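Local coordinates for protein manganese lipoxygenase (Gaeumannomyces graminis, PDB 5FX8) that oxidises linoleic and alpha-linolenic acids with molecular oxygen to 11S- and 13R-hydroperoxy fatty acids, using a catalytic manganese ion, at residues R101-N106 against M322-A327; A477-N482 against A610-F615. All blocks are in the same frame, centred on the assembly; numbering follows the deposited sequence.

Overall arrangement
The two contacts lie side by side, their centres 14 Å apart, and together they run from a glycosylated surface helix to the catalytic manganese. Contact 2 belongs to the metal site itself: His478 and Asn482 bind the ion, and the neighbouring His479 ties that helix to the loop 610-615, a few residues before the C-terminal ligand Val618. Contact 1 stands one layer further out, with the side chain of Gln324 about 11 Å from the manganese and about 8 Å from the side chain of Val618. Phe615 joins the two, since its CD2 packs 3.4 Å from Tyr323 O and its ring also reaches the Gln324 amide.

Contact 1 (R101-N106 against M322-A327); sequences RQDAAN and MYQAYA. With NAG (2-acetamido-2-deoxy-beta-D-glucopyranose), chain F.
The Gln324 amide and the Asp103 carboxylate are the two flat groups that meet here, and their planes are turned 42° apart. Asp103 OD2 lies close to the plane of the Gln324 amide, whose NE2 donates a hydrogen bond to it at 2.7 Å. The carboxylate is approached differently, because the donor stands above its plane, 51° out of it, and the bond is bent to 147° at the hydrogen. A third flat group stands beside this pair. One face of the Tyr323 ring carries Gln324 CG, 3.7 Å above the plane and over its centre, and the ring meets that of Phe615 edge-to-face, while Tyr323 OH comes no nearer than 4.5 Å to Asp103 OD2, a loose approach.

Gln324 bridges backbones that stay far apart, the CA atoms of Asp103 and Gln324 being 9.9 Å from each other. Its chain runs out extended beyond CG, which carries the amide across to the helix. The residue itself has left-handed backbone angles within a type II beta turn from Met322 to Ala325, closed by Ala325 N bonding to Met322 O at 3.0 Å. The amide-carboxylate bond is one tie between the loop and helix 86-124, made with little surface buried; Tyr326 N bonds to Asp96 of the same helix as well. Farther along that helix, Asn106 ND2 is joined covalently to C1 of the N-acetylglucosamine, which is also hydrogen-bonded to Asp546 OD2.

The turn links helix 313-321 to helix 328-336 and rests on helix 86-124, where Leu99 and Trp100 also touch Gln324. Tyr326 packs against helix 268-305 at His301 and Glu302, Met322 reaches helix 460-481, and at Arg101, Gln102 and Ala105 helix 86-124 meets the second subunit.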
ATOM      1  N   ARG A 101       5.606  -0.880  12.208  1.00 12.25           N
ATOM      2  CA  ARG A 101       4.966  -0.096  13.267  1.00 13.06           C
ATOM      3  C   ARG A 101       5.286   1.385  13.133  1.00 13.17           C
ATOM      4  O   ARG A 101       4.400   2.238  13.248  1.00 14.43           O
ATOM      5  CB  ARG A 101       5.427  -0.559  14.658  1.00 12.84           C
ATOM      6  CG  ARG A 101       4.773  -1.766  15.280  1.00 12.31           C
ATOM      7  CD  ARG A 101       5.106  -1.862  16.784  1.00 11.47           C
ATOM      8  NE  ARG A 101       4.213  -2.847  17.371  1.00 10.98           N
ATOM      9  CZ  ARG A 101       4.602  -4.051  17.728  1.00 14.98           C
ATOM     10  NH1 ARG A 101       5.887  -4.380  17.617  1.00 21.40           N
ATOM     11  NH2 ARG A 101       3.725  -4.916  18.213  1.00 19.70           N
ATOM     12  N   GLN A 102       6.564   1.721  12.961  1.00 14.11           N
ATOM     13  CA  GLN A 102       6.867   3.141  12.899  1.00 12.87           C
ATOM     14  C   GLN A 102       6.388   3.771  11.603  1.00 13.72           C
ATOM     15  O   GLN A 102       6.053   4.958  11.594  1.00 12.73           O
ATOM     16  CB  GLN A 102       8.351   3.377  13.107  1.00 15.71           C
ATOM     17  CG  GLN A 102       9.215   2.956  11.986  1.00 21.80           C
ATOM     18  CD  GLN A 102      10.654   3.245  12.276  1.00 33.76           C
ATOM     19  OE1 GLN A 102      11.015   3.537  13.419  1.00 44.14           O
ATOM     20  NE2 GLN A 102      11.493   3.173  11.255  1.00 24.89           N
ATOM     21  N   ASP A 103       6.284   2.994  10.526  1.00 14.41           N
ATOM     22  CA  ASP A 103       5.830   3.513   9.251  1.00 11.46           C
ATOM     23  C   ASP A 103       4.318   3.589   9.105  1.00 11.93           C
ATOM     24  O   ASP A 103       3.864   4.276   8.194  1.00 12.33           O
ATOM     25  CB  ASP A 103       6.408   2.673   8.115  1.00 11.14           C
ATOM     26  CG  ASP A 103       7.817   3.075   7.770  1.00 17.93           C
ATOM     27  OD1 ASP A 103       8.351   3.922   8.499  1.00 20.96           O
ATOM     28  OD2 ASP A 103       8.408   2.560   6.801  1.00 19.18           O
ATOM     29  N   ALA A 104       3.523   2.921   9.954  1.00 11.95           N
ATOM     30  CA  ALA A 104       2.056   2.952   9.854  1.00  9.88           C
ATOM     31  C   ALA A 104       1.386   4.019  10.708  1.00 10.22           C
ATOM     32  O   ALA A 104       0.235   4.367  10.446  1.00 10.61           O
ATOM     33  CB  ALA A 104       1.460   1.605  10.245  1.00  8.44           C
ATOM     34  N   ALA A 105       2.081   4.542  11.712  1.00 13.68           N
ATOM     35  CA  ALA A 105       1.474   5.454  12.667  1.00 12.36           C
ATOM     36  C   ALA A 105       0.832   6.656  11.983  1.00 13.24           C
ATOM     37  O   ALA A 105      -0.334   6.979  12.231  1.00 12.38           O
ATOM     38  CB  ALA A 105       2.534   5.890  13.672  1.00 11.75           C
ATOM     39  N   ASN A 106       1.584   7.361  11.151  1.00 12.81           N
ATOM     40  CA  ASN A 106       1.068   8.583  10.552  1.00 13.23           C
ATOM     41  C   ASN A 106      -0.177   8.305   9.702  1.00 14.24           C
ATOM     42  O   ASN A 106      -1.212   8.968   9.858  1.00 17.77           O
ATOM     43  CB  ASN A 106       2.210   9.211   9.761  1.00 15.38           C
ATOM     44  CG  ASN A 106       1.880  10.528   9.145  1.00 21.77           C
ATOM     45  OD1 ASN A 106       0.750  10.971   9.104  1.00 25.80           O
ATOM     46  ND2 ASN A 106       2.903  11.162   8.615  1.00 29.60           N
ATOM     47  N   MET A 322      12.491  -6.728  -0.687  1.00  8.89           N
ATOM     48  CA  MET A 322      11.723  -7.349   0.374  1.00  6.67           C
ATOM     49  C   MET A 322      11.765  -6.540   1.658  1.00 14.55           C
ATOM     50  O   MET A 322      11.573  -7.099   2.744  1.00 22.33           O
ATOM     51  CB  MET A 322      12.243  -8.751   0.640  1.00  6.98           C
ATOM     52  CG  MET A 322      12.145  -9.684  -0.505  1.00  6.08           C
ATOM     53  SD  MET A 322      10.481  -9.956  -1.002  1.00 17.66           S
ATOM     54  CE  MET A 322      10.739  -9.164  -2.520  1.00 24.59           C
ATOM     55  N   TYR A 323      12.062  -5.251   1.549  1.00  6.00           N
ATOM     56  CA  TYR A 323      11.987  -4.352   2.669  1.00  6.13           C
ATOM     57  C   TYR A 323      10.661  -4.528   3.401  1.00  7.87           C
ATOM     58  O   TYR A 323       9.593  -4.577   2.788  1.00 14.30           O
ATOM     59  CB  TYR A 323      12.166  -2.925   2.179  1.00  5.88           C
ATOM     60  CG  TYR A 323      12.264  -1.909   3.277  1.00  7.31           C
ATOM     61  CD1 TYR A 323      13.156  -2.073   4.311  1.00  5.83           C
ATOM     62  CD2 TYR A 323      11.476  -0.780   3.265  1.00  6.46           C
ATOM     63  CE1 TYR A 323      13.250  -1.147   5.306  1.00  8.87           C
ATOM     64  CE2 TYR A 323      11.560   0.142   4.232  1.00  8.27           C
ATOM     65  CZ  TYR A 323      12.450  -0.036   5.267  1.00 11.17           C
ATOM     66  OH  TYR A 323      12.529   0.914   6.270  1.00 18.82           O
ATOM     67  N   GLN A 324      10.758  -4.680   4.717  1.00 12.57           N
ATOM     68  CA  GLN A 324       9.657  -4.843   5.653  1.00  7.15           C
ATOM     69  C   GLN A 324       8.746  -6.016   5.340  1.00  7.60           C
ATOM     70  O   GLN A 324       7.694  -6.126   5.958  1.00 15.33           O
ATOM     71  CB  GLN A 324       8.817  -3.568   5.750  1.00  7.08           C
ATOM     72  CG  GLN A 324       9.552  -2.397   6.302  1.00  8.04           C
ATOM     73  CD  GLN A 324       8.636  -1.250   6.624  1.00  9.27           C
ATOM     74  OE1 GLN A 324       7.453  -1.438   6.805  1.00 16.24           O
ATOM     75  NE2 GLN A 324       9.180  -0.059   6.706  1.00 10.83           N
ATOM     76  N   ALA A 325       9.096  -6.897   4.400  1.00  8.85           N
ATOM     77  CA  ALA A 325       8.085  -7.833   3.903  1.00  7.96           C
ATOM     78  C   ALA A 325       7.641  -8.807   4.979  1.00  8.21           C
ATOM     79  O   ALA A 325       6.508  -9.273   4.948  1.00 21.92           O
ATOM     80  CB  ALA A 325       8.580  -8.611   2.688  1.00  5.98           C
ATOM     81  N   TYR A 326       8.504  -9.113   5.934  1.00  8.25           N
ATOM     82  CA  TYR A 326       8.203 -10.142   6.909  1.00  8.31           C
ATOM     83  C   TYR A 326       7.286  -9.665   8.014  1.00  9.38           C
ATOM     84  O   TYR A 326       6.999 -10.424   8.946  1.00 14.04           O
ATOM     85  CB  TYR A 326       9.489 -10.676   7.479  1.00  7.61           C
ATOM     86  CG  TYR A 326      10.236 -11.491   6.481  1.00  7.39           C
ATOM     87  CD1 TYR A 326       9.680 -12.641   5.969  1.00  6.75           C
ATOM     88  CD2 TYR A 326      11.493 -11.126   6.064  1.00  7.49           C
ATOM     89  CE1 TYR A 326      10.350 -13.402   5.093  1.00  7.40           C
ATOM     90  CE2 TYR A 326      12.172 -11.875   5.174  1.00  7.83           C
ATOM     91  CZ  TYR A 326      11.593 -13.021   4.690  1.00  7.60           C
ATOM     92  OH  TYR A 326      12.258 -13.818   3.807  1.00 11.73           O
ATOM     93  N   ALA A 327       6.827  -8.430   7.918  1.00  8.64           N
ATOM     94  CA  ALA A 327       5.837  -7.904   8.818  1.00  8.29           C
ATOM     95  C   ALA A 327       4.416  -8.265   8.417  1.00  7.88           C
ATOM     96  O   ALA A 327       3.555  -8.334   9.288  1.00 16.97           O
ATOM     97  CB  ALA A 327       5.982  -6.389   8.906  1.00  8.59           C
TER
HETATM   98  C1  NAG F   1       2.752  12.421   7.950  1.00 28.40           C
HETATM   99  C2  NAG F   1       3.829  13.377   8.439  1.00 29.40           C
HETATM  100  C3  NAG F   1       3.763  14.683   7.672  1.00 31.98           C
HETATM  101  C4  NAG F   1       3.847  14.410   6.177  1.00 31.41           C
HETATM  102  C5  NAG F   1       2.771  13.415   5.762  1.00 28.58           C
HETATM  103  C6  NAG F   1       2.894  12.993   4.319  1.00 27.33           C
HETATM  104  C7  NAG F   1       4.568  13.173  10.762  1.00 35.44           C
HETATM  105  C8  NAG F   1       4.251  13.478  12.194  1.00 42.61           C
HETATM  106  N2  NAG F   1       3.687  13.613   9.864  1.00 32.54           N
HETATM  107  O3  NAG F   1       4.842  15.506   8.101  1.00 33.67           O
HETATM  108  O4  NAG F   1       3.687  15.610   5.433  1.00 35.88           O
HETATM  109  O5  NAG F   1       2.889  12.218   6.543  1.00 24.59           O
HETATM  110  O6  NAG F   1       4.190  12.473   4.051  1.00 26.32           O
HETATM  111  O7  NAG F   1       5.576  12.560  10.436  1.00 34.87           O

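Contact 2 (A477-N482 against A610-F615); sequences AHHVMN and AVNPFF. With MN (manganese (II) ion), chain I.
The manganese site of the lipoxygenase fold and its second shell meet in this contact, where the end of helix 460-481 faces the chain segment leading to the C-terminus. Two ligands come from the helix end: His478 NE2 binds the metal at 2.2 Å and Asn482 OD1 at 2.4 Å. His290, His294, the C-terminal Val618 and a water complete the coordination.

With NE2 committed to manganese, the other ring nitrogen of His478 is engaged as well. His478 ND1 donates to His479 ND1 at 3.0 Å, nearly straight at 162°; the acceptor lies close to the donor's ring plane, whereas the donor is tilted from the ring plane of His479. This bond would restrain rotation of the liganding imidazole, consistent with His479 acting as a second-shell residue that orients the ligand. The chain of hydrogen bonds continues across the contact, for His479 NE2 donates to Pro613 O at 2.8 Å. That bond is bent to 131°, and the carbonyl stands tilted from the imidazole plane. Both nitrogens of the His479 ring are therefore used, one as acceptor and one as donor.

Carbon contacts fit the same ring into the loop. Pro613 CD makes a CH-pi contact over one face, offset toward the rim, while Pro613 CG touches CE1. Asn612 slides past the histidine in the opposite direction, bringing its CB to 3.4 Å from His479 CD2; its own amide is held by ND2 bonding to Ala606 O. Here the first torsion of His479 (chi1 -45°) sets CG anti to its carbonyl carbon and beside its backbone N, directing the ring into the loop. Near the plane of that ring, at its edge, Phe615 O lies 3.4 Å from His479 CE1.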
ATOM      1  N   ALA A 477       2.619  -5.489  -9.278  1.00  5.92           N
ATOM      2  CA  ALA A 477       1.475  -6.374  -9.113  1.00  6.54           C
ATOM      3  C   ALA A 477       0.785  -6.205  -7.753  1.00  8.79           C
ATOM      4  O   ALA A 477      -0.447  -6.212  -7.674  1.00 10.05           O
ATOM      5  CB  ALA A 477       1.906  -7.812  -9.307  1.00  6.07           C
ATOM      6  N   HIS A 478       1.554  -6.079  -6.669  1.00 15.20           N
ATOM      7  CA  HIS A 478       0.934  -5.893  -5.365  1.00  8.44           C
ATOM      8  C   HIS A 478       0.020  -4.684  -5.354  1.00  8.40           C
ATOM      9  O   HIS A 478      -1.077  -4.729  -4.793  1.00  8.20           O
ATOM     10  CB  HIS A 478       1.993  -5.726  -4.282  1.00  8.25           C
ATOM     11  CG  HIS A 478       1.414  -5.460  -2.928  1.00  7.09           C
ATOM     12  ND1 HIS A 478       1.093  -4.200  -2.495  1.00  6.87           N
ATOM     13  CD2 HIS A 478       1.046  -6.302  -1.937  1.00  7.25           C
ATOM     14  CE1 HIS A 478       0.582  -4.272  -1.283  1.00  7.58           C
ATOM     15  NE2 HIS A 478       0.549  -5.537  -0.917  1.00 16.29           N
ATOM     16  N   HIS A 479       0.452  -3.597  -5.964  1.00 11.08           N
ATOM     17  CA  HIS A 479      -0.263  -2.346  -5.830  1.00  8.21           C
ATOM     18  C   HIS A 479      -1.444  -2.256  -6.776  1.00  8.30           C
ATOM     19  O   HIS A 479      -2.181  -1.282  -6.742  1.00 12.94           O
ATOM     20  CB  HIS A 479       0.715  -1.198  -6.036  1.00  8.20           C
ATOM     21  CG  HIS A 479       2.017  -1.370  -5.304  1.00  8.44           C
ATOM     22  ND1 HIS A 479       2.102  -1.853  -4.019  1.00  8.19           N
ATOM     23  CD2 HIS A 479       3.289  -1.117  -5.686  1.00  8.46           C
ATOM     24  CE1 HIS A 479       3.364  -1.876  -3.636  1.00  7.88           C
ATOM     25  NE2 HIS A 479       4.104  -1.440  -4.634  1.00  7.84           N
ATOM     26  N   VAL A 480      -1.641  -3.243  -7.624  1.00 11.24           N
ATOM     27  CA  VAL A 480      -2.864  -3.298  -8.389  1.00  8.92           C
ATOM     28  C   VAL A 480      -3.963  -3.946  -7.557  1.00 10.20           C
ATOM     29  O   VAL A 480      -5.130  -3.566  -7.644  1.00 21.16           O
ATOM     30  CB  VAL A 480      -2.596  -4.045  -9.712  1.00  7.98           C
ATOM     31  CG1 VAL A 480      -3.863  -4.265 -10.499  1.00  8.99           C
ATOM     32  CG2 VAL A 480      -1.600  -3.301 -10.544  1.00  6.91           C
ATOM     33  N   MET A 481      -3.610  -4.925  -6.729  1.00  8.93           N
ATOM     34  CA  MET A 481      -4.614  -5.651  -5.967  1.00  8.89           C
ATOM     35  C   MET A 481      -4.898  -5.011  -4.615  1.00  9.13           C
ATOM     36  O   MET A 481      -6.040  -4.993  -4.176  1.00 16.94           O
ATOM     37  CB  MET A 481      -4.170  -7.099  -5.755  1.00  9.43           C
ATOM     38  CG  MET A 481      -4.011  -7.913  -7.004  1.00  9.86           C
ATOM     39  SD  MET A 481      -5.581  -8.281  -7.768  1.00 35.44           S
ATOM     40  CE  MET A 481      -5.616 -10.056  -7.557  1.00 10.69           C
ATOM     41  N   ASN A 482      -3.878  -4.480  -3.962  1.00  9.31           N
ATOM     42  CA  ASN A 482      -3.904  -4.032  -2.586  1.00  8.09           C
ATOM     43  C   ASN A 482      -3.370  -2.619  -2.589  1.00  8.52           C
ATOM     44  O   ASN A 482      -3.614  -1.888  -3.548  1.00 12.15           O
ATOM     45  CB  ASN A 482      -3.051  -4.948  -1.722  1.00  8.66           C
ATOM     46  CG  ASN A 482      -3.303  -4.766  -0.264  1.00 11.54           C
ATOM     47  OD1 ASN A 482      -2.371  -4.732   0.537  1.00 40.46           O
ATOM     48  ND2 ASN A 482      -4.567  -4.630   0.101  1.00 10.02           N
ATOM     49  N   ALA A 610       5.531   6.727  -9.404  1.00 12.21           N
ATOM     50  CA  ALA A 610       5.826   7.828  -8.510  1.00 11.73           C
ATOM     51  C   ALA A 610       4.987   7.791  -7.257  1.00 12.51           C
ATOM     52  O   ALA A 610       5.291   8.511  -6.306  1.00 18.85           O
ATOM     53  CB  ALA A 610       5.607   9.159  -9.205  1.00 12.15           C
ATOM     54  N   VAL A 611       3.950   6.966  -7.241  1.00 11.80           N
ATOM     55  CA  VAL A 611       3.007   6.907  -6.144  1.00 12.77           C
ATOM     56  C   VAL A 611       3.187   5.639  -5.334  1.00 10.90           C
ATOM     57  O   VAL A 611       3.011   5.639  -4.121  1.00 21.38           O
ATOM     58  CB  VAL A 611       1.567   7.016  -6.695  1.00 13.70           C
ATOM     59  CG1 VAL A 611       0.555   6.881  -5.582  1.00 13.60           C
ATOM     60  CG2 VAL A 611       1.401   8.337  -7.451  1.00 12.87           C
ATOM     61  N   ASN A 612       3.537   4.589  -5.970  1.00 12.82           N
ATOM     62  CA  ASN A 612       3.626   3.320  -5.289  1.00 12.41           C
ATOM     63  C   ASN A 612       4.954   3.166  -4.561  1.00  8.55           C
ATOM     64  O   ASN A 612       5.956   3.722  -4.970  1.00 16.36           O
ATOM     65  CB  ASN A 612       3.436   2.211  -6.295  1.00  9.43           C
ATOM     66  CG  ASN A 612       2.017   2.118  -6.724  1.00 11.18           C
ATOM     67  OD1 ASN A 612       1.134   2.355  -5.902  1.00 19.87           O
ATOM     68  ND2 ASN A 612       1.764   1.789  -7.979  1.00 12.19           N
ATOM     69  N   PRO A 613       4.984   2.424  -3.474  1.00  8.02           N
ATOM     70  CA  PRO A 613       6.262   2.058  -2.882  1.00  7.65           C
ATOM     71  C   PRO A 613       6.927   0.962  -3.684  1.00  7.31           C
ATOM     72  O   PRO A 613       6.282   0.230  -4.425  1.00  6.98           O
ATOM     73  CB  PRO A 613       5.862   1.547  -1.495  1.00  6.88           C
ATOM     74  CG  PRO A 613       4.576   1.017  -1.680  1.00  6.61           C
ATOM     75  CD  PRO A 613       3.870   1.850  -2.707  1.00  9.03           C
ATOM     76  N   PHE A 614       8.234   0.810  -3.460  1.00  9.84           N
ATOM     77  CA  PHE A 614       9.007  -0.226  -4.138  1.00  6.88           C
ATOM     78  C   PHE A 614       8.953  -1.568  -3.423  1.00 14.21           C
ATOM     79  O   PHE A 614       9.567  -2.525  -3.893  1.00  9.04           O
ATOM     80  CB  PHE A 614      10.473   0.210  -4.314  1.00  7.05           C
ATOM     81  CG  PHE A 614      11.240   0.328  -3.028  1.00  6.95           C
ATOM     82  CD1 PHE A 614      11.763  -0.789  -2.405  1.00  6.40           C
ATOM     83  CD2 PHE A 614      11.438   1.554  -2.446  1.00  7.72           C
ATOM     84  CE1 PHE A 614      12.428  -0.677  -1.222  1.00  6.28           C
ATOM     85  CE2 PHE A 614      12.102   1.669  -1.267  1.00  7.97           C
ATOM     86  CZ  PHE A 614      12.601   0.546  -0.653  1.00  7.26           C
ATOM     87  N   PHE A 615       8.264  -1.662  -2.299  1.00  9.35           N
ATOM     88  CA  PHE A 615       8.252  -2.864  -1.484  1.00  6.75           C
ATOM     89  C   PHE A 615       6.813  -3.182  -1.133  1.00  6.45           C
ATOM     90  O   PHE A 615       5.905  -2.398  -1.417  1.00  6.33           O
ATOM     91  CB  PHE A 615       9.105  -2.685  -0.218  1.00  6.82           C
ATOM     92  CG  PHE A 615       8.658  -1.545   0.659  1.00  6.89           C
ATOM     93  CD1 PHE A 615       8.960  -0.222   0.325  1.00  7.21           C
ATOM     94  CD2 PHE A 615       7.932  -1.790   1.827  1.00  6.92           C
ATOM     95  CE1 PHE A 615       8.533   0.837   1.137  1.00  7.95           C
ATOM     96  CE2 PHE A 615       7.515  -0.737   2.649  1.00  7.12           C
ATOM     97  CZ  PHE A 615       7.806   0.566   2.310  1.00  7.75           C
TER
HETATM   98 MN    MN I1000      -0.692  -6.465   0.687  1.00  8.02          MN
HETATM   99  O   HOH W   1      -2.048  -7.044   2.619  1.00 33.97           O